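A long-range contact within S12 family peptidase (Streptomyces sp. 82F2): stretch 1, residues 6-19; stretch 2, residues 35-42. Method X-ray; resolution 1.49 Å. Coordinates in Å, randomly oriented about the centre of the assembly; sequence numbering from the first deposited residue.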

ATOM      1  N   ASP A   6      24.167   8.704 -11.297  1.00 33.33           N
ATOM      2  CA  ASP A   6      24.437   9.493 -10.043  1.00 41.13           C
ATOM      3  C   ASP A   6      23.551   9.335  -8.754  1.00 37.40           C
ATOM      4  O   ASP A   6      22.970  10.308  -8.257  1.00 38.41           O
ATOM      5  N   HIS A   7      23.503   8.196  -8.105  1.00 26.51           N
ATOM      6  CA  HIS A   7      22.545   8.107  -6.987  1.00 20.30           C
ATOM      7  C   HIS A   7      23.211   7.962  -5.625  1.00 21.50           C
ATOM      8  O   HIS A   7      22.714   7.293  -4.726  1.00 18.94           O
ATOM      9  N   ALA A   8      24.325   8.662  -5.441  1.00 21.62           N
ATOM     10  CA  ALA A   8      25.164   8.444  -4.263  1.00 21.95           C
ATOM     11  C   ALA A   8      24.476   8.735  -2.928  1.00 18.43           C
ATOM     12  O   ALA A   8      24.679   8.014  -1.959  1.00 19.09           O
ATOM     13  N   ALA A   9      23.667   9.788  -2.858  1.00 17.78           N
ATOM     14  CA  ALA A   9      22.965  10.115  -1.626  1.00 17.26           C
ATOM     15  C   ALA A   9      21.997   8.987  -1.276  1.00 14.55           C
ATOM     16  O   ALA A   9      21.806   8.650  -0.103  1.00 17.61           O
ATOM     17  N   THR A  10      21.373   8.416  -2.298  1.00 16.44           N
ATOM     18  CA  THR A  10      20.389   7.363  -2.049  1.00 14.72           C
ATOM     19  C   THR A  10      21.089   6.110  -1.531  1.00 14.87           C
ATOM     20  O   THR A  10      20.600   5.475  -0.601  1.00 14.32           O
ATOM     21  N   GLN A  11      22.231   5.777  -2.115  1.00 16.26           N
ATOM     22  CA  GLN A  11      23.076   4.686  -1.616  1.00 16.09           C
ATOM     23  C   GLN A  11      23.437   4.910  -0.148  1.00 17.09           C
ATOM     24  O   GLN A  11      23.324   4.006   0.686  1.00 17.21           O
ATOM     25  N   GLN A  12      23.842   6.129   0.185  1.00 18.59           N
ATOM     26  CA  GLN A  12      24.162   6.483   1.555  1.00 19.96           C
ATOM     27  C   GLN A  12      22.975   6.245   2.488  1.00 17.85           C
ATOM     28  O   GLN A  12      23.132   5.799   3.623  1.00 19.52           O
ATOM     29  N   ALA A  13      21.767   6.556   2.007  1.00 17.01           N
ATOM     30  CA  ALA A  13      20.563   6.417   2.813  1.00 16.11           C
ATOM     31  C   ALA A  13      20.224   4.938   3.054  1.00 14.84           C
ATOM     32  O   ALA A  13      19.729   4.580   4.110  1.00 16.40           O
ATOM     33  N   LEU A  14      20.519   4.094   2.081  1.00 13.62           N
ATOM     34  CA  LEU A  14      20.381   2.655   2.286  1.00 14.52           C
ATOM     35  C   LEU A  14      21.363   2.182   3.356  1.00 15.34           C
ATOM     36  O   LEU A  14      21.009   1.378   4.233  1.00 16.07           O
ATOM     37  N   GLU A  15      22.605   2.667   3.269  1.00 14.54           N
ATOM     38  CA  GLU A  15      23.598   2.316   4.279  1.00 16.44           C
ATOM     39  C   GLU A  15      23.183   2.791   5.676  1.00 18.00           C
ATOM     40  O   GLU A  15      23.381   2.083   6.670  1.00 17.37           O
ATOM     41  N   ALA A  16      22.576   3.969   5.776  1.00 15.85           N
ATOM     42  CA  ALA A  16      22.073   4.435   7.066  1.00 17.79           C
ATOM     43  C   ALA A  16      20.987   3.526   7.653  1.00 17.24           C
ATOM     44  O   ALA A  16      20.928   3.302   8.864  1.00 19.75           O
ATOM     45  N   ALA A  17      20.106   3.024   6.792  1.00 16.76           N
ATOM     46  CA  ALA A  17      19.068   2.110   7.245  1.00 16.02           C
ATOM     47  C   ALA A  17      19.679   0.842   7.833  1.00 14.25           C
ATOM     48  O   ALA A  17      19.252   0.363   8.881  1.00 16.68           O
ATOM     49  N   VAL A  18      20.676   0.315   7.142  1.00 15.51           N
ATOM     50  CA  VAL A  18      21.368  -0.883   7.602  1.00 15.65           C
ATOM     51  C   VAL A  18      22.092  -0.593   8.922  1.00 18.38           C
ATOM     52  O   VAL A  18      22.031  -1.392   9.852  1.00 18.24           O
ATOM     53  N   ALA A  19      22.740   0.564   9.023  1.00 18.60           N
ATOM     54  CA  ALA A  19      23.345   0.950  10.309  1.00 18.19           C
ATOM     55  C   ALA A  19      22.327   1.043  11.456  1.00 22.71           C
ATOM     56  O   ALA A  19      22.682   0.843  12.627  1.00 23.32           O
ATOM     57  N   ARG A  35      17.895   3.639 -15.234  1.00 23.19           N
ATOM     58  CA  ARG A  35      17.539   3.049 -13.943  1.00 20.38           C
ATOM     59  C   ARG A  35      18.768   2.635 -13.130  1.00 19.83           C
ATOM     60  O   ARG A  35      19.612   1.892 -13.622  1.00 27.81           O
ATOM     61  N   TRP A  36      18.825   3.103 -11.881  1.00 15.05           N
ATOM     62  CA  TRP A  36      19.870   2.792 -10.910  1.00 14.09           C
ATOM     63  C   TRP A  36      19.357   1.771  -9.902  1.00 16.95           C
ATOM     64  O   TRP A  36      18.185   1.811  -9.534  1.00 15.10           O
ATOM     65  N   THR A  37      20.242   0.877  -9.457  1.00 13.97           N
ATOM     66  CA  THR A  37      19.920  -0.128  -8.451  1.00 13.76           C
ATOM     67  C   THR A  37      20.961  -0.062  -7.346  1.00 16.55           C
ATOM     68  O   THR A  37      22.175  -0.029  -7.604  1.00 16.26           O
ATOM     69  N   GLY A  38      20.494  -0.034  -6.109  1.00 13.90           N
ATOM     70  CA  GLY A  38      21.369   0.006  -4.959  1.00 13.93           C
ATOM     71  C   GLY A  38      20.953  -0.970  -3.879  1.00 15.39           C
ATOM     72  O   GLY A  38      19.762  -1.236  -3.686  1.00 13.77           O
ATOM     73  N   THR A  39      21.943  -1.509  -3.171  1.00 13.64           N
ATOM     74  CA  THR A  39      21.716  -2.373  -2.027  1.00 13.40           C
ATOM     75  C   THR A  39      22.673  -2.026  -0.912  1.00 15.87           C
ATOM     76  O   THR A  39      23.779  -1.521  -1.175  1.00 15.88           O
ATOM     77  N   ALA A  40      22.267  -2.318   0.314  1.00 15.18           N
ATOM     78  CA  ALA A  40      23.155  -2.279   1.470  1.00 13.73           C
ATOM     79  C   ALA A  40      22.816  -3.445   2.388  1.00 14.31           C
ATOM     80  O   ALA A  40      21.681  -3.952   2.390  1.00 13.77           O
ATOM     81  N   GLY A  41      23.793  -3.887   3.177  1.00 16.08           N
ATOM     82  CA  GLY A  41      23.609  -5.063   4.003  1.00 15.75           C
ATOM     83  C   GLY A  41      23.511  -6.310   3.153  1.00 15.54           C
ATOM     84  O   GLY A  41      24.122  -6.424   2.089  1.00 17.86           O
ATOM     85  N   GLU A  42      22.692  -7.253   3.606  1.00 14.08           N
ATOM     86  CA  GLU A  42      22.489  -8.506   2.910  1.00 14.41           C
ATOM     87  C   GLU A  42      21.207  -8.448   2.083  1.00 13.35           C
ATOM     88  O   GLU A  42      20.107  -8.662   2.588  1.00 16.08           O
TER

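Helix 8-19 lies along strand 36-41, the two running in nearly the same direction at 23°, with their axes 7.3 Å apart at closest approach. Together they bury 488 Å². From the helix side, His7, Thr10, Leu14 and Val18 point toward the strand. From the strand, Trp36 and Ala40 point back, while Thr37 and Thr39 point away.

Trp36 has the largest covered area. Its chi1 is t and its chi2 is 86°, which lays the indole along the start of the helix. His7, at the N-cap position, adopts chi1 m with chi2 -102°. These angles set its imidazole in an offset stack on the five-membered ring of Trp36, with centroids 4.5 Å apart and planes at 14°. The offset places each CB over the other ring. His7 CB sits 3.4 Å from the centroid of the Trp36 five-membered ring, and Trp36 CB sits 3.6 Å from the centroid of the His7 ring. His7 ND1 is hydrogen-bonded elsewhere in the structure.

The six-membered part of the indole reaches further along the helix. Thr10, chi1 m, brings CG2 to 3.7 Å from Trp36 CZ3. Leu14 is m,t, and its CD1 lies 4.1 Å from Trp36 CH2 and 3.5 Å from Gly38 O. Gly38 leaves room here. An ideal CB on it would clash with Trp36 CZ2 at 2.3 Å and with Gln11 OE1 at 2.9 Å.

Gln11 starts sideways, but its t,p conformation, with chi3 at 49°, carries the amide to the strand. Gln11 NE2 donates to Thr39 O at 2.9 Å with a nearly straight angle of 175°. Gln11 NE2 also donates to Glu15 OE2 at 3.2 Å. Gln11 OE1 lies at the indole edge, 3.7 Å from Trp36 CZ2, and accepts from two waters. Water 1, 2.8 Å from Gln11 OE1, accepts from Thr39 N at 3.0 Å. Water 2, also 2.8 Å from Gln11 OE1, accepts from Trp36 NE1 at 3.1 Å.

The backbones are close here: the CA atoms of Ala40 and Glu15 are 5.4 Å apart. Ala40 CB lies 3.9 Å from Leu14 CB and 3.7 Å from Val18 CG2. Val18 is t, and its CG2 also lies 3.7 Å from Gly41 N. Glu15 starts sideways, but its m,m conformation brings its end nearer, with Glu15 OE1 3.4 Å from Ala40 CB. Water 3 donates to Glu15 OE1 at 2.8 Å and accepts from Gly41 N at 2.9 Å. The positive phi of Gly41 favours glycine.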

ATOM      1  CB  ASP A   6      24.333  10.959 -10.314  1.00 42.74           C
ATOM      2  CG  ASP A   6      22.927  11.384 -10.284  1.00 47.72           C
ATOM      3  OD1 ASP A   6      22.070  10.656 -10.829  1.00 51.11           O
ATOM      4  OD2 ASP A   6      22.620  12.452  -9.685  1.00 54.89           O
ATOM      5  CB  HIS A   7      21.527   7.018  -7.296  1.00 18.67           C
ATOM      6  CG  HIS A   7      20.671   7.323  -8.489  1.00 15.80           C
ATOM      7  ND1 HIS A   7      19.375   7.776  -8.379  1.00 15.29           N
ATOM      8  CD2 HIS A   7      20.936   7.271  -9.817  1.00 15.45           C
ATOM      9  CE1 HIS A   7      18.867   7.959  -9.583  1.00 12.79           C
ATOM     10  NE2 HIS A   7      19.796   7.664 -10.477  1.00 15.30           N
ATOM     11  CB  ALA A   8      26.475   9.262  -4.379  1.00 22.91           C
ATOM     12  CB  ALA A   9      22.222  11.419  -1.772  1.00 20.93           C
ATOM     13  CB  THR A  10      19.592   7.084  -3.297  1.00 13.96           C
ATOM     14  OG1 THR A  10      19.166   8.339  -3.838  1.00 15.23           O
ATOM     15  CG2 THR A  10      18.350   6.222  -2.971  1.00 13.99           C
ATOM     16  CB  GLN A  11      24.336   4.574  -2.469  1.00 18.63           C
ATOM     17  CG  GLN A  11      25.275   3.447  -2.041  1.00 17.73           C
ATOM     18  CD  GLN A  11      24.635   2.073  -2.179  1.00 17.42           C
ATOM     19  OE1 GLN A  11      24.062   1.747  -3.224  1.00 18.63           O
ATOM     20  NE2 GLN A  11      24.760   1.250  -1.137  1.00 19.31           N
ATOM     21  CB  GLN A  12      24.569   7.960   1.581  1.00 21.76           C
ATOM     22  CG  GLN A  12      25.474   8.409   2.686  1.00 35.05           C
ATOM     23  CD  GLN A  12      26.054   9.786   2.379  1.00 43.72           C
ATOM     24  OE1 GLN A  12      26.547  10.023   1.276  1.00 41.61           O
ATOM     25  NE2 GLN A  12      25.964  10.704   3.336  1.00 49.47           N
ATOM     26  CB  ALA A  13      19.387   7.142   2.153  1.00 15.24           C
ATOM     27  CB  LEU A  14      20.638   1.881   1.000  1.00 13.72           C
ATOM     28  CG  LEU A  14      19.673   2.132  -0.170  1.00 14.57           C
ATOM     29  CD1 LEU A  14      20.055   1.313  -1.366  1.00 14.56           C
ATOM     30  CD2 LEU A  14      18.231   1.841   0.249  1.00 13.45           C
ATOM     31  CB  GLU A  15      24.962   2.899   3.916  1.00 19.60           C
ATOM     32  CG  GLU A  15      25.524   2.428   2.596  1.00 19.64           C
ATOM     33  CD  GLU A  15      25.942   0.984   2.581  1.00 32.09           C
ATOM     34  OE1 GLU A  15      25.890   0.328   3.646  1.00 36.10           O
ATOM     35  OE2 GLU A  15      26.332   0.497   1.491  1.00 38.28           O
ATOM     36  CB  ALA A  16      21.572   5.853   6.968  1.00 20.62           C
ATOM     37  CB  ALA A  17      18.157   1.768   6.068  1.00 14.20           C
ATOM     38  CB  VAL A  18      22.321  -1.426   6.525  1.00 15.38           C
ATOM     39  CG1 VAL A  18      23.234  -2.513   7.072  1.00 16.94           C
ATOM     40  CG2 VAL A  18      21.532  -1.998   5.366  1.00 17.47           C
ATOM     41  CB  ALA A  19      24.082   2.267  10.165  1.00 20.30           C
ATOM     42  CB  ARG A  35      16.617   1.848 -14.177  1.00 23.39           C
ATOM     43  CG  ARG A  35      15.982   1.250 -12.902  1.00 20.82           C
ATOM     44  CD  ARG A  35      14.895   0.238 -13.283  1.00 18.20           C
ATOM     45  NE  ARG A  35      15.399  -0.744 -14.245  1.00 22.00           N
ATOM     46  CZ  ARG A  35      15.972  -1.912 -13.940  1.00 26.59           C
ATOM     47  NH1 ARG A  35      16.105  -2.316 -12.675  1.00 23.43           N
ATOM     48  NH2 ARG A  35      16.402  -2.699 -14.918  1.00 29.56           N
ATOM     49  CB  TRP A  36      20.249   4.057 -10.156  1.00 16.24           C
ATOM     50  CG  TRP A  36      21.042   3.844  -8.890  1.00 16.71           C
ATOM     51  CD1 TRP A  36      22.404   3.713  -8.782  1.00 19.44           C
ATOM     52  CD2 TRP A  36      20.533   3.768  -7.552  1.00 14.78           C
ATOM     53  NE1 TRP A  36      22.762   3.552  -7.474  1.00 18.42           N
ATOM     54  CE2 TRP A  36      21.637   3.595  -6.690  1.00 17.73           C
ATOM     55  CE3 TRP A  36      19.250   3.838  -6.994  1.00 16.88           C
ATOM     56  CZ2 TRP A  36      21.497   3.478  -5.317  1.00 19.24           C
ATOM     57  CZ3 TRP A  36      19.116   3.722  -5.627  1.00 17.26           C
ATOM     58  CH2 TRP A  36      20.230   3.546  -4.803  1.00 18.96           C
ATOM     59  CB  THR A  37      19.914  -1.537  -9.050  1.00 12.63           C
ATOM     60  OG1 THR A  37      18.918  -1.654 -10.070  1.00 15.56           O
ATOM     61  CG2 THR A  37      19.637  -2.591  -7.965  1.00 16.07           C
ATOM     62  CB  THR A  39      21.925  -3.862  -2.376  1.00 16.08           C
ATOM     63  OG1 THR A  39      23.230  -4.040  -2.944  1.00 19.01           O
ATOM     64  CG2 THR A  39      20.892  -4.340  -3.370  1.00 15.10           C
ATOM     65  CB  ALA A  40      23.046  -0.966   2.200  1.00 16.76           C
ATOM     66  CB  GLU A  42      22.453  -9.661   3.911  1.00 15.48           C
ATOM     67  CG  GLU A  42      23.825  -9.963   4.532  1.00 24.97           C
ATOM     68  CD  GLU A  42      24.851 -10.378   3.492  1.00 27.44           C
ATOM     69  OE1 GLU A  42      24.630 -11.420   2.833  1.00 28.95           O
ATOM     70  OE2 GLU A  42      25.863  -9.646   3.318  1.00 28.05           O
TER
HETATM   71  O   HOH W   1      24.668  -0.824  -4.264  1.00 20.44           O
HETATM   72  O   HOH W   2      25.098   2.747  -5.629  1.00 27.71           O
HETATM   73  O   HOH W   3      26.275  -2.438   3.178  1.00 27.14           O